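Long-range contacts in toll-like receptor 13 (Mus musculus, PDB 4Z0C), which recognises bacterial 23S rRNA in innate immunity through its leucine-rich-repeat ectodomain, the part present here, and signals via MYD88 and TRAF6 to NF-kappa-B: residues 96-101 against 116-121; 66-71 against 90-95. All blocks are in the same frame, centred on the assembly; numbering follows the deposited sequence.

Interaction 1. Residues 96-101 against 116-121; sequences QSVNNS and NQITHI. With NAG (2-acetamido-2-deoxy-beta-D-glucopyranose), chain L.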
loop_
_atom_site.group_PDB
_atom_site.type_symbol
_atom_site.label_atom_id
_atom_site.label_comp_id
_atom_site.label_asym_id
_atom_site.label_seq_id
_atom_site.Cartn_x
_atom_site.Cartn_y
_atom_site.Cartn_z
ATOM N N GLN A 96 -36.269 15.758 -22.302
ATOM C CA GLN A 96 -37.178 16.665 -21.573
ATOM C C GLN A 96 -38.652 16.332 -21.713
ATOM O O GLN A 96 -39.447 16.631 -20.831
ATOM C CB GLN A 96 -36.960 18.125 -21.976
ATOM C CG GLN A 96 -35.597 18.680 -21.606
ATOM C CD GLN A 96 -35.387 20.080 -22.136
ATOM O OE1 GLN A 96 -36.148 20.999 -21.816
ATOM N NE2 GLN A 96 -34.332 20.262 -22.921
ATOM N N SER A 97 -39.029 15.735 -22.832
ATOM C CA SER A 97 -40.397 15.278 -23.003
ATOM C C SER A 97 -40.329 13.982 -23.771
ATOM O O SER A 97 -39.399 13.768 -24.542
ATOM C CB SER A 97 -41.237 16.318 -23.745
ATOM O OG SER A 97 -40.548 16.829 -24.871
ATOM N N VAL A 98 -41.303 13.110 -23.555
ATOM C CA VAL A 98 -41.303 11.821 -24.229
ATOM C C VAL A 98 -42.414 11.745 -25.278
ATOM O O VAL A 98 -43.593 11.895 -24.978
ATOM C CB VAL A 98 -41.415 10.671 -23.215
ATOM C CG1 VAL A 98 -41.319 9.341 -23.913
ATOM C CG2 VAL A 98 -40.302 10.788 -22.181
ATOM N N ASN A 99 -42.008 11.522 -26.521
ATOM C CA ASN A 99 -42.927 11.491 -27.638
ATOM C C ASN A 99 -43.229 10.053 -28.042
ATOM O O ASN A 99 -42.844 9.117 -27.347
ATOM C CB ASN A 99 -42.330 12.269 -28.803
ATOM C CG ASN A 99 -41.897 13.669 -28.400
ATOM O OD1 ASN A 99 -42.546 14.318 -27.576
ATOM N ND2 ASN A 99 -40.774 14.127 -28.957
ATOM N N ASN A 100 -43.928 9.885 -29.155
ATOM C CA ASN A 100 -44.370 8.572 -29.607
ATOM C C ASN A 100 -43.293 7.810 -30.392
ATOM O O ASN A 100 -43.504 7.419 -31.541
ATOM C CB ASN A 100 -45.615 8.777 -30.448
ATOM C CG ASN A 100 -46.684 9.536 -29.690
ATOM O OD1 ASN A 100 -47.226 9.042 -28.704
ATOM N ND2 ASN A 100 -46.943 10.773 -30.105
ATOM N N SER A 101 -42.134 7.610 -29.765
ATOM C CA SER A 101 -40.980 6.975 -30.406
ATOM C C SER A 101 -40.836 5.449 -30.253
ATOM O O SER A 101 -39.879 4.867 -30.750
ATOM C CB SER A 101 -39.710 7.646 -29.882
ATOM O OG SER A 101 -39.890 9.047 -29.735
ATOM N N ASN A 116 -33.114 12.019 -16.171
ATOM C CA ASN A 116 -33.246 12.885 -17.332
ATOM C C ASN A 116 -33.901 14.175 -16.845
ATOM O O ASN A 116 -33.848 14.461 -15.657
ATOM C CB ASN A 116 -34.079 12.197 -18.415
ATOM C CG ASN A 116 -33.269 11.219 -19.255
ATOM O OD1 ASN A 116 -32.546 11.633 -20.160
ATOM N ND2 ASN A 116 -33.395 9.922 -18.974
ATOM N N GLN A 117 -34.537 14.934 -17.734
ATOM C CA GLN A 117 -35.230 16.155 -17.320
ATOM C C GLN A 117 -36.675 16.163 -17.836
ATOM O O GLN A 117 -37.207 17.206 -18.211
ATOM C CB GLN A 117 -34.501 17.412 -17.802
ATOM C CG GLN A 117 -33.010 17.464 -17.490
ATOM C CD GLN A 117 -32.196 16.743 -18.538
ATOM O OE1 GLN A 117 -32.441 16.907 -19.746
ATOM N NE2 GLN A 117 -31.213 15.950 -18.095
ATOM N N ILE A 118 -37.296 14.989 -17.848
ATOM C CA ILE A 118 -38.658 14.815 -18.350
ATOM C C ILE A 118 -39.697 15.613 -17.561
ATOM O O ILE A 118 -39.680 15.603 -16.330
ATOM C CB ILE A 118 -39.053 13.320 -18.343
ATOM C CG1 ILE A 118 -38.138 12.540 -19.291
ATOM C CG2 ILE A 118 -40.526 13.139 -18.725
ATOM C CD1 ILE A 118 -38.123 11.044 -19.049
ATOM N N THR A 119 -40.580 16.317 -18.277
ATOM C CA THR A 119 -41.722 16.997 -17.655
ATOM C C THR A 119 -43.041 16.375 -18.094
ATOM O O THR A 119 -43.990 16.318 -17.313
ATOM C CB THR A 119 -41.773 18.500 -17.990
ATOM O OG1 THR A 119 -41.757 18.674 -19.408
ATOM C CG2 THR A 119 -40.591 19.240 -17.384
ATOM N N HIS A 120 -43.098 15.898 -19.338
ATOM C CA HIS A 120 -44.339 15.344 -19.896
ATOM C C HIS A 120 -44.127 14.112 -20.759
ATOM O O HIS A 120 -43.089 13.946 -21.405
ATOM C CB HIS A 120 -45.082 16.394 -20.726
ATOM C CG HIS A 120 -45.585 17.555 -19.929
ATOM N ND1 HIS A 120 -44.854 18.710 -19.747
ATOM C CD2 HIS A 120 -46.754 17.746 -19.272
ATOM C CE1 HIS A 120 -45.547 19.557 -19.010
ATOM N NE2 HIS A 120 -46.707 18.997 -18.708
ATOM N N ILE A 121 -45.146 13.264 -20.800
ATOM C CA ILE A 121 -45.126 12.094 -21.662
ATOM C C ILE A 121 -46.402 12.124 -22.479
ATOM O O ILE A 121 -47.496 12.254 -21.923
ATOM C CB ILE A 121 -45.107 10.791 -20.855
ATOM C CG1 ILE A 121 -43.897 10.747 -19.911
ATOM C CG2 ILE A 121 -45.110 9.598 -21.796
ATOM C CD1 ILE A 121 -43.725 9.415 -19.206
HETATM C C1 NAG L . -40.379 15.397 -28.397
HETATM C C2 NAG L . -38.846 15.400 -28.332
HETATM C C3 NAG L . -38.257 16.770 -28.005
HETATM C C4 NAG L . -38.939 17.899 -28.776
HETATM C C5 NAG L . -40.458 17.739 -28.765
HETATM C C6 NAG L . -41.155 18.788 -29.635
HETATM C C7 NAG L . -37.617 13.401 -27.687
HETATM C C8 NAG L . -36.753 12.832 -26.601
HETATM N N2 NAG L . -38.377 14.438 -27.354
HETATM O O3 NAG L . -36.883 16.752 -28.320
HETATM O O4 NAG L . -38.594 19.127 -28.170
HETATM O O5 NAG L . -40.820 16.452 -29.222
HETATM O O6 NAG L . -41.058 18.452 -31.004
HETATM O O7 NAG L . -37.596 12.905 -28.809
#
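Val98, Ile118 and Ile121 make up the tightly packed, buried part of this contact between successive leucine-rich repeats. Val98 and Ile121 are a parallel bridge pair, and their side chains lie on the same face. Val98 CB sits 4.1 Å from Ile121 CG2. With CG1 anti to the backbone N (chi1 -176°), Val98 turns CG2 toward Ile118, whose CD1 it meets at 3.8 Å as the two side chains cross obliquely. Two main-chain bonds fix the spacing. Val98 N donates to His120 O at 2.9 Å, nearly straight and in the carbonyl plane, and Thr119 N reaches Gln96 O at 2.8 Å from above the carbonyl plane. Ile118 CA-H adds a close approach to the same oxygen, Gln96 O.

The other side is looser and more polar. Gln96 and Gln117 cross obliquely with their amide planes 60° apart; the side chains come no nearer than 4.1 Å, between Gln96 CG and Gln117 OE1. Gln117 NE2 is instead spent on Asn93 O. The exposed His120 ring leads away from 96-101, its ND1 hydrogen-bonded to Thr119 OG1. Asn99 carries an N-linked sugar, whose acetamido N2 bends back to donate to Ser97 O at 3.1 Å, so that the N-acetylglucosamine is held against the backbone of its own segment. That sugar is also hydrogen-bonded to Trp72 O and Ile74 N of the preceding repeat.

The short strands 97-98 and 120-121 thus pair on the convex side of the solenoid, where Ile121 packs against Ile148 and Ala151 of helix 145-152 and against Phe126.

Interaction 2. Residues 66-71 against 90-95; sequences LEWNSI and LVENKI. With nucleotides of chain C.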
loop_
_atom_site.group_PDB
_atom_site.type_symbol
_atom_site.label_atom_id
_atom_site.label_comp_id
_atom_site.label_asym_id
_atom_site.label_seq_id
_atom_site.Cartn_x
_atom_site.Cartn_y
_atom_site.Cartn_z
ATOM N N LEU A 66 -28.173 2.668 -23.512
ATOM C CA LEU A 66 -27.722 3.944 -24.024
ATOM C C LEU A 66 -27.520 4.891 -22.878
ATOM O O LEU A 66 -27.655 6.106 -23.050
ATOM C CB LEU A 66 -28.765 4.522 -24.973
ATOM C CG LEU A 66 -28.862 3.839 -26.341
ATOM C CD1 LEU A 66 -30.240 4.049 -26.989
ATOM C CD2 LEU A 66 -27.793 4.414 -27.246
ATOM N N GLU A 67 -27.178 4.328 -21.717
ATOM C CA GLU A 67 -26.983 5.099 -20.486
ATOM C C GLU A 67 -25.868 6.132 -20.629
ATOM O O GLU A 67 -24.858 5.875 -21.276
ATOM C CB GLU A 67 -26.693 4.162 -19.300
ATOM C CG GLU A 67 -26.438 4.879 -17.969
ATOM C CD GLU A 67 -26.620 3.982 -16.746
ATOM O OE1 GLU A 67 -26.817 2.757 -16.883
ATOM O OE2 GLU A 67 -26.559 4.513 -15.623
ATOM N N TRP A 68 -26.058 7.303 -20.022
ATOM C CA TRP A 68 -25.011 8.325 -19.976
ATOM C C TRP A 68 -24.607 8.782 -21.377
ATOM O O TRP A 68 -23.476 8.559 -21.806
ATOM C CB TRP A 68 -23.794 7.816 -19.197
ATOM C CG TRP A 68 -22.807 8.874 -18.789
ATOM C CD1 TRP A 68 -22.881 10.219 -19.035
ATOM C CD2 TRP A 68 -21.589 8.666 -18.063
ATOM N NE1 TRP A 68 -21.785 10.858 -18.508
ATOM C CE2 TRP A 68 -20.979 9.927 -17.902
ATOM C CE3 TRP A 68 -20.959 7.535 -17.531
ATOM C CZ2 TRP A 68 -19.768 10.086 -17.242
ATOM C CZ3 TRP A 68 -19.750 7.696 -16.871
ATOM C CH2 TRP A 68 -19.171 8.962 -16.731
ATOM N N ASN A 69 -25.553 9.374 -22.101
ATOM C CA ASN A 69 -25.249 10.023 -23.367
ATOM C C ASN A 69 -25.839 11.428 -23.349
ATOM O O ASN A 69 -26.043 11.975 -22.274
ATOM C CB ASN A 69 -25.736 9.194 -24.554
ATOM C CG ASN A 69 -24.697 8.165 -25.004
ATOM O OD1 ASN A 69 -23.835 8.471 -25.817
ATOM N ND2 ASN A 69 -24.802 6.937 -24.504
ATOM N N SER A 70 -26.088 12.038 -24.503
ATOM C CA SER A 70 -26.698 13.372 -24.497
ATOM C C SER A 70 -27.972 13.385 -25.314
ATOM O O SER A 70 -28.348 14.401 -25.898
ATOM C CB SER A 70 -25.727 14.437 -25.004
ATOM O OG SER A 70 -24.532 14.446 -24.235
ATOM N N ILE A 71 -28.634 12.235 -25.346
ATOM C CA ILE A 71 -29.841 12.056 -26.133
ATOM C C ILE A 71 -30.979 12.952 -25.679
ATOM O O ILE A 71 -31.446 12.866 -24.538
ATOM C CB ILE A 71 -30.301 10.602 -26.082
ATOM C CG1 ILE A 71 -29.243 9.706 -26.741
ATOM C CG2 ILE A 71 -31.660 10.473 -26.754
ATOM C CD1 ILE A 71 -29.365 8.228 -26.401
ATOM N N LEU A 90 -32.214 4.126 -20.978
ATOM C CA LEU A 90 -32.067 5.485 -21.486
ATOM C C LEU A 90 -31.667 6.415 -20.344
ATOM O O LEU A 90 -31.813 7.635 -20.428
ATOM C CB LEU A 90 -33.401 5.935 -22.104
ATOM C CG LEU A 90 -33.507 6.214 -23.617
ATOM C CD1 LEU A 90 -32.496 5.454 -24.376
ATOM C CD2 LEU A 90 -34.907 5.870 -24.181
ATOM N N VAL A 91 -31.154 5.816 -19.277
ATOM C CA VAL A 91 -30.733 6.536 -18.073
ATOM C C VAL A 91 -29.644 7.568 -18.358
ATOM O O VAL A 91 -28.729 7.317 -19.144
ATOM C CB VAL A 91 -30.222 5.547 -17.003
ATOM C CG1 VAL A 91 -29.710 6.292 -15.770
ATOM C CG2 VAL A 91 -31.340 4.590 -16.618
ATOM N N GLU A 92 -29.761 8.725 -17.709
ATOM C CA GLU A 92 -28.773 9.799 -17.773
ATOM C C GLU A 92 -28.564 10.331 -19.191
ATOM O O GLU A 92 -27.506 10.138 -19.799
ATOM C CB GLU A 92 -27.433 9.408 -17.105
ATOM C CG GLU A 92 -26.584 10.634 -16.788
ATOM C CD GLU A 92 -25.283 10.354 -16.027
ATOM O OE1 GLU A 92 -25.021 9.201 -15.593
ATOM O OE2 GLU A 92 -24.522 11.331 -15.866
ATOM N N ASN A 93 -29.583 11.004 -19.713
ATOM C CA ASN A 93 -29.473 11.676 -21.001
ATOM C C ASN A 93 -30.044 13.079 -20.900
ATOM O O ASN A 93 -30.100 13.641 -19.823
ATOM C CB ASN A 93 -30.199 10.887 -22.090
ATOM C CG ASN A 93 -29.398 9.702 -22.578
ATOM O OD1 ASN A 93 -28.488 9.859 -23.385
ATOM N ND2 ASN A 93 -29.749 8.507 -22.117
ATOM N N LYS A 94 -30.503 13.633 -22.013
ATOM C CA LYS A 94 -31.011 14.999 -22.007
ATOM C C LYS A 94 -32.482 15.071 -22.436
ATOM O O LYS A 94 -32.911 16.038 -23.067
ATOM C CB LYS A 94 -30.132 15.887 -22.896
ATOM C CG LYS A 94 -28.707 16.023 -22.383
ATOM C CD LYS A 94 -28.668 17.002 -21.225
ATOM C CE LYS A 94 -27.627 16.621 -20.168
ATOM N NZ LYS A 94 -26.231 16.964 -20.558
ATOM N N ILE A 95 -33.249 14.044 -22.081
ATOM C CA ILE A 95 -34.647 13.941 -22.505
ATOM C C ILE A 95 -35.574 14.817 -21.664
ATOM O O ILE A 95 -35.663 14.632 -20.450
ATOM C CB ILE A 95 -35.135 12.474 -22.455
ATOM C CG1 ILE A 95 -34.215 11.580 -23.299
ATOM C CG2 ILE A 95 -36.595 12.364 -22.914
ATOM C CD1 ILE A 95 -34.500 10.095 -23.159
ATOM P P C C 12 -16.875 11.169 -10.847
ATOM O OP1 C C 12 -15.581 10.892 -10.159
ATOM O OP2 C C 12 -18.079 10.995 -10.031
ATOM O "O5'" C C 12 -16.735 12.599 -11.526
ATOM C "C5'" C C 12 -17.520 13.681 -11.132
ATOM C "C4'" C C 12 -18.082 14.415 -12.310
ATOM O "O4'" C C 12 -18.199 13.533 -13.458
ATOM C "C3'" C C 12 -19.485 14.937 -12.067
ATOM O "O3'" C C 12 -19.446 16.200 -11.432
ATOM C "C2'" C C 12 -20.111 14.959 -13.457
ATOM O "O2'" C C 12 -19.779 16.162 -14.132
ATOM C "C1'" C C 12 -19.406 13.784 -14.148
ATOM N N1 C C 12 -20.196 12.524 -14.161
ATOM C C2 C C 12 -21.474 12.416 -14.733
ATOM O O2 C C 12 -22.014 13.411 -15.225
ATOM N N3 C C 12 -22.107 11.216 -14.716
ATOM C C4 C C 12 -21.522 10.144 -14.181
ATOM N N4 C C 12 -22.166 8.975 -14.192
ATOM C C5 C C 12 -20.220 10.217 -13.615
ATOM C C6 C C 12 -19.613 11.406 -13.637
#
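The two loops run in parallel as successive turns of the solenoid, with CA atoms of Trp68 and Glu92 4.6 Å apart and backbone bonds from Trp68 N to Val91 O and from Lys94 N to Ile71 O, both 2.8 Å. The Asn93 amide lies between the turns. Its CG is anti to the carbonyl carbon (chi1 -78°), which carries the amide into the bend: OD1 accepts Ile71 N at 3.1 Å on a lone pair and Asn69 N weakly, while ND2 donates to Leu90 O at 2.8 Å and weakly to Leu66 O. The buried amide thereby ties its own turn to the preceding one, as in the asparagine positions of leucine-rich repeats. Inward of it, Leu66 and Leu90 lie side by side, touching through their CD1 atoms.

Outward, Trp68 and Glu92 both extend with CG anti to the backbone N and together contact a base of the bound RNA. The carboxylate lies nearly parallel to the indole, 5° apart, over the same ring face that receives the cytosine of C12 of chain C. Trp68 CH2 is 3.5 Å from cytosine C5; cytosine N4 donates to Glu92 OE1 at 3.2 Å, and Glu92 OE2 lies 2.7 Å from N3, a closeness that may favour a shared proton.

The ring of His44 stacks with that of Trp68. These loops follow strands 63-65 and 87-89 of the concave surface, and Leu66 and Ile71 pack inward on Leu50 of strand 49-50.

How the interactions relate
From the N terminus, the chain leaves strand 63-65 through 66-71 and returns one repeat later at 90-95, where interaction 2 closes its loop. It continues directly into 96-101, and another turn brings 116-121 alongside to close interaction 1. The two closures are therefore in series, neither nesting nor crossing. Interaction 2 joins LRR 2 to LRR 3 next to the RNA, whereas interaction 1 joins LRR 3 to LRR 4, mainly on the convex side, where Asn99 carries its glycan. They meet where 116-117 lies alongside 93-95: Gln117 N probably bonds to Ile95 O, and Asn116 OD1 accepts Ile95 N, repeating one turn on the role that Asn93 plays toward Ile71.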